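Aminotransferase, class I and II (Erwinia tasmaniensis, PDB 5Z0Q) belongs to the class I and II aminotransferases, a family of vitamin B6-dependent enzymes, and holds pyridoxal-5'-phosphate covalently bound in its pocket. Local coordinates at residues Lys240-Ala245 and Ser283-Glu288; Arg46-Ile51 and Gln290-Ala295; Ile52-Gln57 and Ala278-Ser283. All coordinates share one frame; numbering follows the deposited sequence.

Interaction 1 of 3, residues Lys240-Ala245 and Ser283-Glu288; sequences KSFNIA and SAAWRE. With PLP (pyridoxal-5'-phosphate), chain M.
F242 and A285 make the main contact between the loop that carries K240, the lysine bonded to PLP, and helix 276-288, in the fold of the class I and II aminotransferases. The methyl CB of A285 sits over one face of the F242 ring, nearer its rim than its middle, in a CH-pi contact 3.9 Å from the ring centroid and 21° off the normal. CG of F242 lies anti to its own carbonyl carbon (chi1 -63°), which sends the ring along the helix surface until CZ reaches the A285 backbone O. W286 adds CD1, 3.8 Å from F242 CE1; the two ring planes meet obliquely at 77°. I244 completes the apolar patch with CD1 against A285 CB. W286 NE1 and S241 OG both hydrogen-bond D209 OD2, so one carboxylate oxygen ties loop and helix together, while I51 of helix 49-59 also packs on F242 and A285. At the start of segment 240-245, K240, its chain bent at chi3 and chi4, runs into the pocket beside I206 and H207. There Y66 OH of the second subunit hydrogen-bonds K240 NZ, which is joined covalently to PLP C4A at 1.4 Å.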
ATOM      1  N   LYS A 240      13.851   7.949  -0.080  1.00 29.28           N
ATOM      2  CA  LYS A 240      14.443   9.238  -0.409  1.00 23.86           C
ATOM      3  C   LYS A 240      15.941   9.153  -0.655  1.00 24.27           C
ATOM      4  O   LYS A 240      16.486   9.979  -1.397  1.00 27.70           O
ATOM      5  CB  LYS A 240      14.166  10.245   0.708  1.00 29.71           C
ATOM      6  CG  LYS A 240      12.693  10.477   0.955  1.00 33.06           C
ATOM      7  CD  LYS A 240      12.472  11.660   1.870  1.00 36.02           C
ATOM      8  CE  LYS A 240      11.445  12.605   1.282  1.00 36.70           C
ATOM      9  NZ  LYS A 240      10.161  11.915   0.987  1.00 39.17           N
ATOM     10  N   SER A 241      16.618   8.177  -0.048  1.00 27.58           N
ATOM     11  CA  SER A 241      18.051   8.033  -0.268  1.00 23.11           C
ATOM     12  C   SER A 241      18.350   7.671  -1.715  1.00 26.25           C
ATOM     13  O   SER A 241      19.354   8.121  -2.280  1.00 33.57           O
ATOM     14  CB  SER A 241      18.617   6.972   0.677  1.00 23.73           C
ATOM     15  OG  SER A 241      18.122   7.150   1.993  1.00 40.72           O
ATOM     16  N   PHE A 242      17.487   6.865  -2.335  1.00 23.65           N
ATOM     17  CA  PHE A 242      17.716   6.366  -3.685  1.00 20.83           C
ATOM     18  C   PHE A 242      16.597   6.740  -4.649  1.00 21.84           C
ATOM     19  O   PHE A 242      16.524   6.170  -5.744  1.00 22.55           O
ATOM     20  CB  PHE A 242      17.910   4.848  -3.654  1.00 23.54           C
ATOM     21  CG  PHE A 242      19.115   4.411  -2.870  1.00 23.12           C
ATOM     22  CD1 PHE A 242      19.038   4.222  -1.499  1.00 22.13           C
ATOM     23  CD2 PHE A 242      20.329   4.205  -3.503  1.00 26.08           C
ATOM     24  CE1 PHE A 242      20.147   3.830  -0.775  1.00 26.41           C
ATOM     25  CE2 PHE A 242      21.442   3.812  -2.786  1.00 28.05           C
ATOM     26  CZ  PHE A 242      21.351   3.624  -1.420  1.00 31.61           C
ATOM     27  N   ASN A 243      15.725   7.674  -4.266  1.00 25.27           N
ATOM     28  CA  ASN A 243      14.687   8.212  -5.146  1.00 23.39           C
ATOM     29  C   ASN A 243      13.746   7.110  -5.640  1.00 19.34           C
ATOM     30  O   ASN A 243      13.470   6.983  -6.835  1.00 15.85           O
ATOM     31  CB  ASN A 243      15.312   8.972  -6.318  1.00 19.59           C
ATOM     32  CG  ASN A 243      14.343   9.934  -6.974  1.00 26.76           C
ATOM     33  OD1 ASN A 243      13.362  10.358  -6.363  1.00 29.66           O
ATOM     34  ND2 ASN A 243      14.618  10.290  -8.224  1.00 27.32           N
ATOM     35  N   ILE A 244      13.247   6.307  -4.702  1.00 19.16           N
ATOM     36  CA  ILE A 244      12.313   5.236  -5.032  1.00 24.10           C
ATOM     37  C   ILE A 244      11.058   5.372  -4.179  1.00 27.04           C
ATOM     38  O   ILE A 244      10.445   4.374  -3.786  1.00 27.14           O
ATOM     39  CB  ILE A 244      12.960   3.848  -4.854  1.00 22.18           C
ATOM     40  CG1 ILE A 244      13.551   3.701  -3.452  1.00 17.16           C
ATOM     41  CG2 ILE A 244      14.028   3.614  -5.916  1.00 23.17           C
ATOM     42  CD1 ILE A 244      14.132   2.331  -3.181  1.00 15.61           C
ATOM     43  N   ALA A 245      10.663   6.616  -3.893  1.00 25.46           N
ATOM     44  CA  ALA A 245       9.443   6.849  -3.132  1.00 22.72           C
ATOM     45  C   ALA A 245       8.195   6.440  -3.904  1.00 27.78           C
ATOM     46  O   ALA A 245       7.166   6.150  -3.283  1.00 28.24           O
ATOM     47  CB  ALA A 245       9.350   8.321  -2.726  1.00 30.40           C
ATOM     48  N   SER A 283      15.817  -3.725  -1.627  1.00 25.77           N
ATOM     49  CA  SER A 283      16.952  -4.591  -1.326  1.00 23.46           C
ATOM     50  C   SER A 283      18.186  -4.164  -2.108  1.00 31.01           C
ATOM     51  O   SER A 283      19.259  -3.958  -1.529  1.00 32.50           O
ATOM     52  CB  SER A 283      16.600  -6.049  -1.627  1.00 26.80           C
ATOM     53  OG  SER A 283      15.691  -6.565  -0.671  1.00 38.41           O
ATOM     54  N   ALA A 284      18.049  -4.013  -3.428  1.00 28.58           N
ATOM     55  CA  ALA A 284      19.186  -3.614  -4.252  1.00 29.27           C
ATOM     56  C   ALA A 284      19.692  -2.226  -3.882  1.00 30.52           C
ATOM     57  O   ALA A 284      20.883  -1.936  -4.051  1.00 32.34           O
ATOM     58  CB  ALA A 284      18.806  -3.663  -5.732  1.00 21.06           C
ATOM     59  N   ALA A 285      18.810  -1.359  -3.380  1.00 26.38           N
ATOM     60  CA  ALA A 285      19.234  -0.023  -2.976  1.00 28.71           C
ATOM     61  C   ALA A 285      20.221  -0.089  -1.819  1.00 25.89           C
ATOM     62  O   ALA A 285      21.298   0.515  -1.869  1.00 28.58           O
ATOM     63  CB  ALA A 285      18.016   0.821  -2.599  1.00 24.80           C
ATOM     64  N   TRP A 286      19.874  -0.831  -0.769  1.00 28.38           N
ATOM     65  CA  TRP A 286      20.724  -0.926   0.410  1.00 29.50           C
ATOM     66  C   TRP A 286      21.798  -1.999   0.298  1.00 29.93           C
ATOM     67  O   TRP A 286      22.747  -1.984   1.091  1.00 35.05           O
ATOM     68  CB  TRP A 286      19.870  -1.190   1.655  1.00 28.14           C
ATOM     69  CG  TRP A 286      19.308   0.056   2.267  1.00 27.15           C
ATOM     70  CD1 TRP A 286      19.690   1.340   2.008  1.00 29.80           C
ATOM     71  CD2 TRP A 286      18.259   0.137   3.240  1.00 33.41           C
ATOM     72  NE1 TRP A 286      18.946   2.217   2.760  1.00 30.83           N
ATOM     73  CE2 TRP A 286      18.059   1.503   3.525  1.00 28.40           C
ATOM     74  CE3 TRP A 286      17.470  -0.811   3.898  1.00 31.36           C
ATOM     75  CZ2 TRP A 286      17.104   1.944   4.439  1.00 23.40           C
ATOM     76  CZ3 TRP A 286      16.522  -0.371   4.806  1.00 27.74           C
ATOM     77  CH2 TRP A 286      16.348   0.994   5.068  1.00 26.83           C
ATOM     78  N   ARG A 287      21.683  -2.923  -0.656  1.00 33.06           N
ATOM     79  CA  ARG A 287      22.681  -3.980  -0.780  1.00 36.67           C
ATOM     80  C   ARG A 287      23.878  -3.556  -1.621  1.00 30.23           C
ATOM     81  O   ARG A 287      25.024  -3.821  -1.241  1.00 27.75           O
ATOM     82  CB  ARG A 287      22.056  -5.246  -1.378  1.00 33.05           C
ATOM     83  CG  ARG A 287      22.845  -6.512  -1.080  1.00 39.43           C
ATOM     84  CD  ARG A 287      22.475  -7.669  -2.001  1.00 47.39           C
ATOM     85  NE  ARG A 287      21.069  -8.051  -1.898  1.00 54.21           N
ATOM     86  CZ  ARG A 287      20.165  -7.834  -2.849  1.00 55.06           C
ATOM     87  NH1 ARG A 287      20.519  -7.237  -3.980  1.00 48.90           N
ATOM     88  NH2 ARG A 287      18.907  -8.218  -2.672  1.00 52.10           N
ATOM     89  N   GLU A 288      23.642  -2.898  -2.761  1.00 27.54           N
ATOM     90  CA  GLU A 288      24.733  -2.556  -3.664  1.00 34.25           C
ATOM     91  C   GLU A 288      24.630  -1.145  -4.232  1.00 29.47           C
ATOM     92  O   GLU A 288      25.354  -0.826  -5.184  1.00 30.33           O
ATOM     93  CB  GLU A 288      24.805  -3.571  -4.814  1.00 45.37           C
ATOM     94  CG  GLU A 288      25.216  -4.969  -4.375  1.00 49.46           C
ATOM     95  CD  GLU A 288      24.903  -6.024  -5.415  1.00 62.76           C
ATOM     96  OE1 GLU A 288      25.306  -7.191  -5.217  1.00 65.65           O
ATOM     97  OE2 GLU A 288      24.250  -5.688  -6.426  1.00 59.18           O
TER
HETATM   98  N1  PLP M 401       9.008  11.166   6.241  1.00 34.00           N
HETATM   99  C2  PLP M 401       9.584  12.393   5.977  1.00 34.69           C
HETATM  100  C2A PLP M 401      10.065  13.256   7.106  1.00 34.89           C
HETATM  101  C3  PLP M 401       9.724  12.828   4.664  1.00 36.53           C
HETATM  102  O3  PLP M 401      10.296  14.045   4.402  1.00 36.52           O
HETATM  103  C4  PLP M 401       9.281  12.027   3.617  1.00 42.98           C
HETATM  104  C4A PLP M 401       9.585  12.409   2.199  1.00 41.52           C
HETATM  105  C5  PLP M 401       8.698  10.795   3.890  1.00 44.62           C
HETATM  106  C6  PLP M 401       8.565  10.368   5.206  1.00 39.34           C
HETATM  107  C5A PLP M 401       8.220   9.932   2.744  1.00 45.84           C
HETATM  108  O4P PLP M 401       7.231   9.023   3.173  1.00 42.80           O
HETATM  109  P   PLP M 401       6.380   8.205   2.078  1.00 47.94           P
HETATM  110  O1P PLP M 401       5.844   9.163   1.041  1.00 46.57           O
HETATM  111  O2P PLP M 401       5.229   7.491   2.747  1.00 41.25           O
HETATM  112  O3P PLP M 401       7.292   7.197   1.419  1.00 44.89           O

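Interaction 2 of 3, residues Arg46-Ile51 and Gln290-Ala295; sequences RAADCI and QPWLDA
A48 lays its methyl group over one face of the W292 indole, on the five-membered ring and offset toward the rim. CB of A48 stands 3.9 Å from the centroid of that ring and 24° off its normal, a CH-pi contact. Its nearest ring atom is W292 CG, at 3.6 Å from A48 CB, and W292 CB lies close to the same methyl, so the alanine rests where the indole leaves its helix. The indole extends from helix 290-313 toward segment 46-51 because CG of W292 is anti to its backbone N (chi1 -178°). With chi2 near 94° the ring plane is turned roughly at right angles to the CA, CB and CG plane, and a face rather than a rim meets A48. Farther along the ring, the backbone takes over from the methyl: R46 O approaches obliquely, 3.6 Å from W292 CZ2 and 3.7 Å from W292 NE1, with no hydrogen bond formed.

A48 occupies the N-cap position of helix 49-59, so the tryptophan packs against the point where the chain passes from loop to helix within this PLP-dependent aminotransferase fold. On that short approach, A47 forms backbone hydrogen bonds to the second subunit and packs on its F64, placing the W292 contact close to the dimer interface. R46 holds its guanidinium edge toward D49 OD1, in plane but in a long salt bridge, 4.0 Å from NH2 of R46.

At the start of helix 290-313, Q290 NE2 donates to D294 OD1, one turn on, at 3.0 Å. The carboxylate oxygen lies in the amide plane of Q290, yet the nitrogen comes from well above the carboxylate plane. On the other branch of the same amide, Q290 OE1 accepts from R80 NH2 of helix 71-83.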
ATOM      1  N   ARG A  46      17.996   9.635 -11.971  1.00 25.16           N
ATOM      2  CA  ARG A  46      17.726   8.256 -12.349  1.00 28.18           C
ATOM      3  C   ARG A  46      18.237   7.307 -11.272  1.00 26.47           C
ATOM      4  O   ARG A  46      19.294   7.531 -10.675  1.00 25.35           O
ATOM      5  CB  ARG A  46      18.385   7.957 -13.698  1.00 30.56           C
ATOM      6  CG  ARG A  46      18.431   6.494 -14.104  1.00 33.29           C
ATOM      7  CD  ARG A  46      19.217   6.338 -15.398  1.00 34.98           C
ATOM      8  NE  ARG A  46      19.595   4.954 -15.671  1.00 38.39           N
ATOM      9  CZ  ARG A  46      18.918   4.138 -16.473  1.00 38.16           C
ATOM     10  NH1 ARG A  46      17.821   4.562 -17.084  1.00 35.35           N
ATOM     11  NH2 ARG A  46      19.340   2.894 -16.661  1.00 46.87           N
ATOM     12  N   ALA A  47      17.471   6.249 -11.011  1.00 27.33           N
ATOM     13  CA  ALA A  47      17.838   5.300  -9.970  1.00 23.40           C
ATOM     14  C   ALA A  47      19.143   4.591 -10.324  1.00 24.80           C
ATOM     15  O   ALA A  47      19.560   4.535 -11.484  1.00 32.59           O
ATOM     16  CB  ALA A  47      16.723   4.278  -9.757  1.00 18.79           C
ATOM     17  N   ALA A  48      19.792   4.047  -9.296  1.00 24.44           N
ATOM     18  CA  ALA A  48      21.058   3.354  -9.487  1.00 23.09           C
ATOM     19  C   ALA A  48      20.881   2.155 -10.412  1.00 26.39           C
ATOM     20  O   ALA A  48      19.796   1.575 -10.516  1.00 28.61           O
ATOM     21  CB  ALA A  48      21.623   2.897  -8.141  1.00 23.04           C
ATOM     22  N   ASP A  49      21.970   1.789 -11.095  1.00 26.48           N
ATOM     23  CA  ASP A  49      21.914   0.669 -12.031  1.00 30.22           C
ATOM     24  C   ASP A  49      21.536  -0.630 -11.335  1.00 32.59           C
ATOM     25  O   ASP A  49      20.830  -1.461 -11.916  1.00 30.69           O
ATOM     26  CB  ASP A  49      23.254   0.515 -12.751  1.00 25.09           C
ATOM     27  CG  ASP A  49      23.491   1.603 -13.783  1.00 40.35           C
ATOM     28  OD1 ASP A  49      22.504   2.104 -14.366  1.00 40.87           O
ATOM     29  OD2 ASP A  49      24.668   1.952 -14.016  1.00 44.09           O
ATOM     30  N   CYS A  50      21.984  -0.819 -10.091  1.00 28.26           N
ATOM     31  CA  CYS A  50      21.642  -2.035  -9.364  1.00 25.57           C
ATOM     32  C   CYS A  50      20.148  -2.123  -9.081  1.00 29.12           C
ATOM     33  O   CYS A  50      19.586  -3.224  -9.073  1.00 25.69           O
ATOM     34  CB  CYS A  50      22.431  -2.107  -8.059  1.00 31.26           C
ATOM     35  SG  CYS A  50      22.195  -0.684  -6.976  1.00 41.11           S
ATOM     36  N   ILE A  51      19.492  -0.985  -8.848  1.00 29.71           N
ATOM     37  CA  ILE A  51      18.050  -0.992  -8.621  1.00 28.34           C
ATOM     38  C   ILE A  51      17.313  -1.344  -9.906  1.00 28.77           C
ATOM     39  O   ILE A  51      16.390  -2.167  -9.908  1.00 28.27           O
ATOM     40  CB  ILE A  51      17.587   0.365  -8.061  1.00 25.03           C
ATOM     41  CG1 ILE A  51      18.209   0.620  -6.686  1.00 25.68           C
ATOM     42  CG2 ILE A  51      16.070   0.420  -7.986  1.00 20.12           C
ATOM     43  CD1 ILE A  51      17.878   1.982  -6.115  1.00 19.74           C
ATOM     44  N   GLN A 290      25.314   1.655  -2.489  1.00 30.45           N
ATOM     45  CA  GLN A 290      26.083   2.606  -1.691  1.00 27.01           C
ATOM     46  C   GLN A 290      27.036   3.470  -2.514  1.00 31.29           C
ATOM     47  O   GLN A 290      27.107   4.680  -2.240  1.00 30.67           O
ATOM     48  CB  GLN A 290      26.842   1.859  -0.587  1.00 26.71           C
ATOM     49  CG  GLN A 290      27.503   2.781   0.415  1.00 30.58           C
ATOM     50  CD  GLN A 290      26.520   3.756   1.029  1.00 33.52           C
ATOM     51  OE1 GLN A 290      25.453   3.365   1.504  1.00 30.57           O
ATOM     52  NE2 GLN A 290      26.871   5.036   1.015  1.00 30.46           N
ATOM     53  N   PRO A 291      27.788   2.948  -3.494  1.00 27.43           N
ATOM     54  CA  PRO A 291      28.612   3.851  -4.316  1.00 26.11           C
ATOM     55  C   PRO A 291      27.799   4.906  -5.044  1.00 28.67           C
ATOM     56  O   PRO A 291      28.281   6.030  -5.231  1.00 29.59           O
ATOM     57  CB  PRO A 291      29.308   2.896  -5.293  1.00 18.90           C
ATOM     58  CG  PRO A 291      29.334   1.594  -4.586  1.00 18.37           C
ATOM     59  CD  PRO A 291      28.047   1.534  -3.823  1.00 18.43           C
ATOM     60  N   TRP A 292      26.575   4.576  -5.464  1.00 24.88           N
ATOM     61  CA  TRP A 292      25.703   5.582  -6.059  1.00 24.50           C
ATOM     62  C   TRP A 292      25.308   6.635  -5.033  1.00 24.82           C
ATOM     63  O   TRP A 292      25.306   7.834  -5.334  1.00 22.48           O
ATOM     64  CB  TRP A 292      24.462   4.909  -6.651  1.00 29.48           C
ATOM     65  CG  TRP A 292      23.520   5.856  -7.339  1.00 25.77           C
ATOM     66  CD1 TRP A 292      23.489   6.156  -8.670  1.00 20.35           C
ATOM     67  CD2 TRP A 292      22.469   6.619  -6.731  1.00 25.79           C
ATOM     68  NE1 TRP A 292      22.486   7.060  -8.928  1.00 24.01           N
ATOM     69  CE2 TRP A 292      21.844   7.361  -7.755  1.00 26.85           C
ATOM     70  CE3 TRP A 292      21.994   6.749  -5.421  1.00 26.51           C
ATOM     71  CZ2 TRP A 292      20.772   8.220  -7.510  1.00 27.53           C
ATOM     72  CZ3 TRP A 292      20.929   7.603  -5.180  1.00 26.05           C
ATOM     73  CH2 TRP A 292      20.332   8.328  -6.219  1.00 18.56           C
ATOM     74  N   LEU A 293      24.976   6.206  -3.813  1.00 25.13           N
ATOM     75  CA  LEU A 293      24.610   7.152  -2.766  1.00 25.24           C
ATOM     76  C   LEU A 293      25.788   8.029  -2.364  1.00 32.42           C
ATOM     77  O   LEU A 293      25.596   9.203  -2.026  1.00 32.26           O
ATOM     78  CB  LEU A 293      24.062   6.401  -1.552  1.00 28.75           C
ATOM     79  CG  LEU A 293      23.615   7.234  -0.348  1.00 28.06           C
ATOM     80  CD1 LEU A 293      22.519   8.213  -0.742  1.00 24.75           C
ATOM     81  CD2 LEU A 293      23.148   6.327   0.780  1.00 23.93           C
ATOM     82  N   ASP A 294      27.007   7.485  -2.395  1.00 33.29           N
ATOM     83  CA  ASP A 294      28.183   8.294  -2.088  1.00 28.19           C
ATOM     84  C   ASP A 294      28.359   9.416  -3.103  1.00 28.72           C
ATOM     85  O   ASP A 294      28.699  10.547  -2.736  1.00 29.55           O
ATOM     86  CB  ASP A 294      29.435   7.414  -2.043  1.00 27.69           C
ATOM     87  CG  ASP A 294      29.496   6.546  -0.801  1.00 38.64           C
ATOM     88  OD1 ASP A 294      29.002   6.984   0.259  1.00 41.42           O
ATOM     89  OD2 ASP A 294      30.045   5.425  -0.883  1.00 36.99           O
ATOM     90  N   ALA A 295      28.124   9.124  -4.384  1.00 28.63           N
ATOM     91  CA  ALA A 295      28.289  10.140  -5.416  1.00 25.04           C
ATOM     92  C   ALA A 295      27.172  11.174  -5.376  1.00 28.91           C
ATOM     93  O   ALA A 295      27.379  12.323  -5.785  1.00 31.65           O
ATOM     94  CB  ALA A 295      28.356   9.484  -6.796  1.00 23.80           C
TER

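Interaction 3 of 3, residues Ile52-Gln57 and Ala278-Ser283; sequences IDALQQ and AYVAAS
V280 presses its CG1 methyl against A54, where two helices lie side by side. That branch is anti to the backbone N (chi1 175°), which aims it at helix 49-59. CG1 of V280 meets A54 twice, at 3.7 Å from CB and close to the backbone O, so the valine rests on the backbone of the facing helix as well as on its methyl. L55 reaches across differently. It leaves its backbone beside the partner helix, not straight at it, but with CG anti to the carbonyl carbon (chi1 -72°) and an extended chi2 the CD2 methyl comes to 3.9 Å from A281 CB.

These are short segments of helices 49-59 and 276-288 in the aminotransferase fold, running close to antiparallel at 150° with their axes 8.5 Å apart at closest approach. The small A54 and A281 are consistent with the close backbones: the CA atoms of L55 and A281 are 6.2 Å apart. L55 also packs on F64 of the second subunit, which places this helix pair beside the dimer interface. Within helix 276-288, S283 OG donates to Y279 O at 3.2 Å; this oxygen also accepts from S283 N, and the two donors arrive from opposite faces of the carbonyl plane.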
ATOM      1  N   ILE A  52      17.713  -0.729 -11.021  1.00 24.38           N
ATOM      2  CA  ILE A  52      17.032  -0.968 -12.289  1.00 26.25           C
ATOM      3  C   ILE A  52      17.279  -2.391 -12.774  1.00 26.78           C
ATOM      4  O   ILE A  52      16.354  -3.072 -13.235  1.00 26.91           O
ATOM      5  CB  ILE A  52      17.468   0.079 -13.330  1.00 26.17           C
ATOM      6  CG1 ILE A  52      17.018   1.473 -12.890  1.00 26.18           C
ATOM      7  CG2 ILE A  52      16.907  -0.259 -14.703  1.00 20.97           C
ATOM      8  CD1 ILE A  52      17.377   2.565 -13.862  1.00 28.30           C
ATOM      9  N   ASP A  53      18.521  -2.870 -12.671  1.00 35.65           N
ATOM     10  CA  ASP A  53      18.822  -4.236 -13.090  1.00 30.93           C
ATOM     11  C   ASP A  53      18.098  -5.262 -12.228  1.00 30.50           C
ATOM     12  O   ASP A  53      17.689  -6.315 -12.732  1.00 38.73           O
ATOM     13  CB  ASP A  53      20.331  -4.481 -13.054  1.00 33.93           C
ATOM     14  CG  ASP A  53      21.085  -3.622 -14.055  1.00 46.18           C
ATOM     15  OD1 ASP A  53      20.442  -2.794 -14.737  1.00 43.07           O
ATOM     16  OD2 ASP A  53      22.321  -3.775 -14.160  1.00 46.49           O
ATOM     17  N   ALA A  54      17.927  -4.978 -10.936  1.00 30.70           N
ATOM     18  CA  ALA A  54      17.185  -5.897 -10.080  1.00 29.58           C
ATOM     19  C   ALA A  54      15.706  -5.911 -10.440  1.00 33.05           C
ATOM     20  O   ALA A  54      15.071  -6.972 -10.438  1.00 35.87           O
ATOM     21  CB  ALA A  54      17.374  -5.523  -8.611  1.00 17.50           C
ATOM     22  N   LEU A  55      15.141  -4.740 -10.751  1.00 34.59           N
ATOM     23  CA  LEU A  55      13.739  -4.675 -11.147  1.00 26.62           C
ATOM     24  C   LEU A  55      13.499  -5.411 -12.460  1.00 30.55           C
ATOM     25  O   LEU A  55      12.481  -6.094 -12.617  1.00 32.88           O
ATOM     26  CB  LEU A  55      13.292  -3.217 -11.260  1.00 26.93           C
ATOM     27  CG  LEU A  55      13.122  -2.451  -9.945  1.00 26.31           C
ATOM     28  CD1 LEU A  55      12.978  -0.962 -10.207  1.00 23.35           C
ATOM     29  CD2 LEU A  55      11.921  -2.979  -9.177  1.00 24.63           C
ATOM     30  N   GLN A  56      14.428  -5.286 -13.411  1.00 34.58           N
ATOM     31  CA  GLN A  56      14.266  -5.962 -14.695  1.00 32.43           C
ATOM     32  C   GLN A  56      14.326  -7.476 -14.541  1.00 36.97           C
ATOM     33  O   GLN A  56      13.554  -8.201 -15.180  1.00 36.72           O
ATOM     34  CB  GLN A  56      15.331  -5.481 -15.683  1.00 30.84           C
ATOM     35  CG  GLN A  56      15.202  -4.020 -16.094  1.00 28.79           C
ATOM     36  CD  GLN A  56      14.030  -3.768 -17.026  1.00 44.80           C
ATOM     37  OE1 GLN A  56      13.286  -4.683 -17.374  1.00 48.89           O
ATOM     38  NE2 GLN A  56      13.867  -2.517 -17.442  1.00 46.49           N
ATOM     39  N   GLN A  57      15.239  -7.974 -13.701  1.00 32.42           N
ATOM     40  CA  GLN A  57      15.307  -9.411 -13.454  1.00 32.53           C
ATOM     41  C   GLN A  57      14.027  -9.927 -12.813  1.00 34.54           C
ATOM     42  O   GLN A  57      13.657 -11.091 -13.010  1.00 44.02           O
ATOM     43  CB  GLN A  57      16.512  -9.736 -12.570  1.00 32.73           C
ATOM     44  CG  GLN A  57      17.859  -9.617 -13.271  1.00 40.64           C
ATOM     45  CD  GLN A  57      18.178 -10.825 -14.135  1.00 62.97           C
ATOM     46  OE1 GLN A  57      17.606 -11.899 -13.955  1.00 61.17           O
ATOM     47  NE2 GLN A  57      19.098 -10.651 -15.079  1.00 53.23           N
ATOM     48  N   ALA A 278       8.540  -3.532  -5.134  1.00 25.87           N
ATOM     49  CA  ALA A 278       9.135  -2.587  -4.195  1.00 25.67           C
ATOM     50  C   ALA A 278      10.154  -3.263  -3.288  1.00 26.11           C
ATOM     51  O   ALA A 278      11.154  -2.641  -2.910  1.00 28.85           O
ATOM     52  CB  ALA A 278       8.042  -1.915  -3.364  1.00 27.36           C
ATOM     53  N   TYR A 279       9.918  -4.525  -2.923  1.00 24.03           N
ATOM     54  CA  TYR A 279      10.899  -5.264  -2.137  1.00 26.70           C
ATOM     55  C   TYR A 279      12.205  -5.429  -2.901  1.00 29.53           C
ATOM     56  O   TYR A 279      13.292  -5.329  -2.320  1.00 28.57           O
ATOM     57  CB  TYR A 279      10.337  -6.630  -1.746  1.00 22.12           C
ATOM     58  CG  TYR A 279       9.536  -6.638  -0.464  1.00 22.45           C
ATOM     59  CD1 TYR A 279       9.933  -5.883   0.631  1.00 22.72           C
ATOM     60  CD2 TYR A 279       8.385  -7.405  -0.350  1.00 21.82           C
ATOM     61  CE1 TYR A 279       9.203  -5.892   1.806  1.00 24.16           C
ATOM     62  CE2 TYR A 279       7.649  -7.419   0.819  1.00 23.78           C
ATOM     63  CZ  TYR A 279       8.063  -6.663   1.893  1.00 23.56           C
ATOM     64  OH  TYR A 279       7.329  -6.678   3.056  1.00 23.10           O
ATOM     65  N   VAL A 280      12.117  -5.683  -4.209  1.00 23.74           N
ATOM     66  CA  VAL A 280      13.315  -5.922  -5.008  1.00 26.28           C
ATOM     67  C   VAL A 280      14.151  -4.654  -5.116  1.00 28.41           C
ATOM     68  O   VAL A 280      15.385  -4.697  -5.043  1.00 26.31           O
ATOM     69  CB  VAL A 280      12.924  -6.470  -6.392  1.00 29.14           C
ATOM     70  CG1 VAL A 280      14.148  -6.614  -7.277  1.00 28.49           C
ATOM     71  CG2 VAL A 280      12.211  -7.806  -6.251  1.00 21.16           C
ATOM     72  N   ALA A 281      13.497  -3.502  -5.280  1.00 29.01           N
ATOM     73  CA  ALA A 281      14.237  -2.252  -5.420  1.00 23.30           C
ATOM     74  C   ALA A 281      14.859  -1.823  -4.097  1.00 22.26           C
ATOM     75  O   ALA A 281      16.000  -1.347  -4.068  1.00 23.15           O
ATOM     76  CB  ALA A 281      13.320  -1.159  -5.963  1.00 20.02           C
ATOM     77  N   ALA A 282      14.128  -1.983  -2.991  1.00 23.34           N
ATOM     78  CA  ALA A 282      14.655  -1.575  -1.694  1.00 20.98           C
ATOM     79  C   ALA A 282      15.843  -2.435  -1.281  1.00 28.05           C
ATOM     80  O   ALA A 282      16.783  -1.940  -0.647  1.00 24.94           O
ATOM     81  CB  ALA A 282      13.555  -1.638  -0.635  1.00 19.07           C
ATOM     82  N   SER A 283      15.817  -3.725  -1.627  1.00 25.77           N
ATOM     83  CA  SER A 283      16.952  -4.591  -1.326  1.00 23.46           C
ATOM     84  C   SER A 283      18.186  -4.164  -2.108  1.00 31.01           C
ATOM     85  O   SER A 283      19.259  -3.958  -1.529  1.00 32.50           O
ATOM     86  CB  SER A 283      16.600  -6.049  -1.627  1.00 26.80           C
ATOM     87  OG  SER A 283      15.691  -6.565  -0.671  1.00 38.41           O
TER

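How the interactions relate
Helix 276-288 serves both interaction 1 and interaction 3, which share S283, and helix 49-59 serves interactions 2 and 3; helix 290-313 follows helix 276-288 directly in the chain. Interactions 1 and 2 have centres about 8 Å apart and meet where F242 CD2 lies 3.6 Å from W292 CE3, so the two aromatic side chains pack on each other. Interactions 1 and 3 join through the methyls A284 CB and A54 CB, 3.7 Å apart, and I51 CG2 connects interactions 2 and 3 at 3.8 Å from A281 CB. Only interaction 1 contains K240, the lysine bonded to PLP; in interaction 3 the A281 side chain is about 13 Å from PLP. All three touch the second subunit.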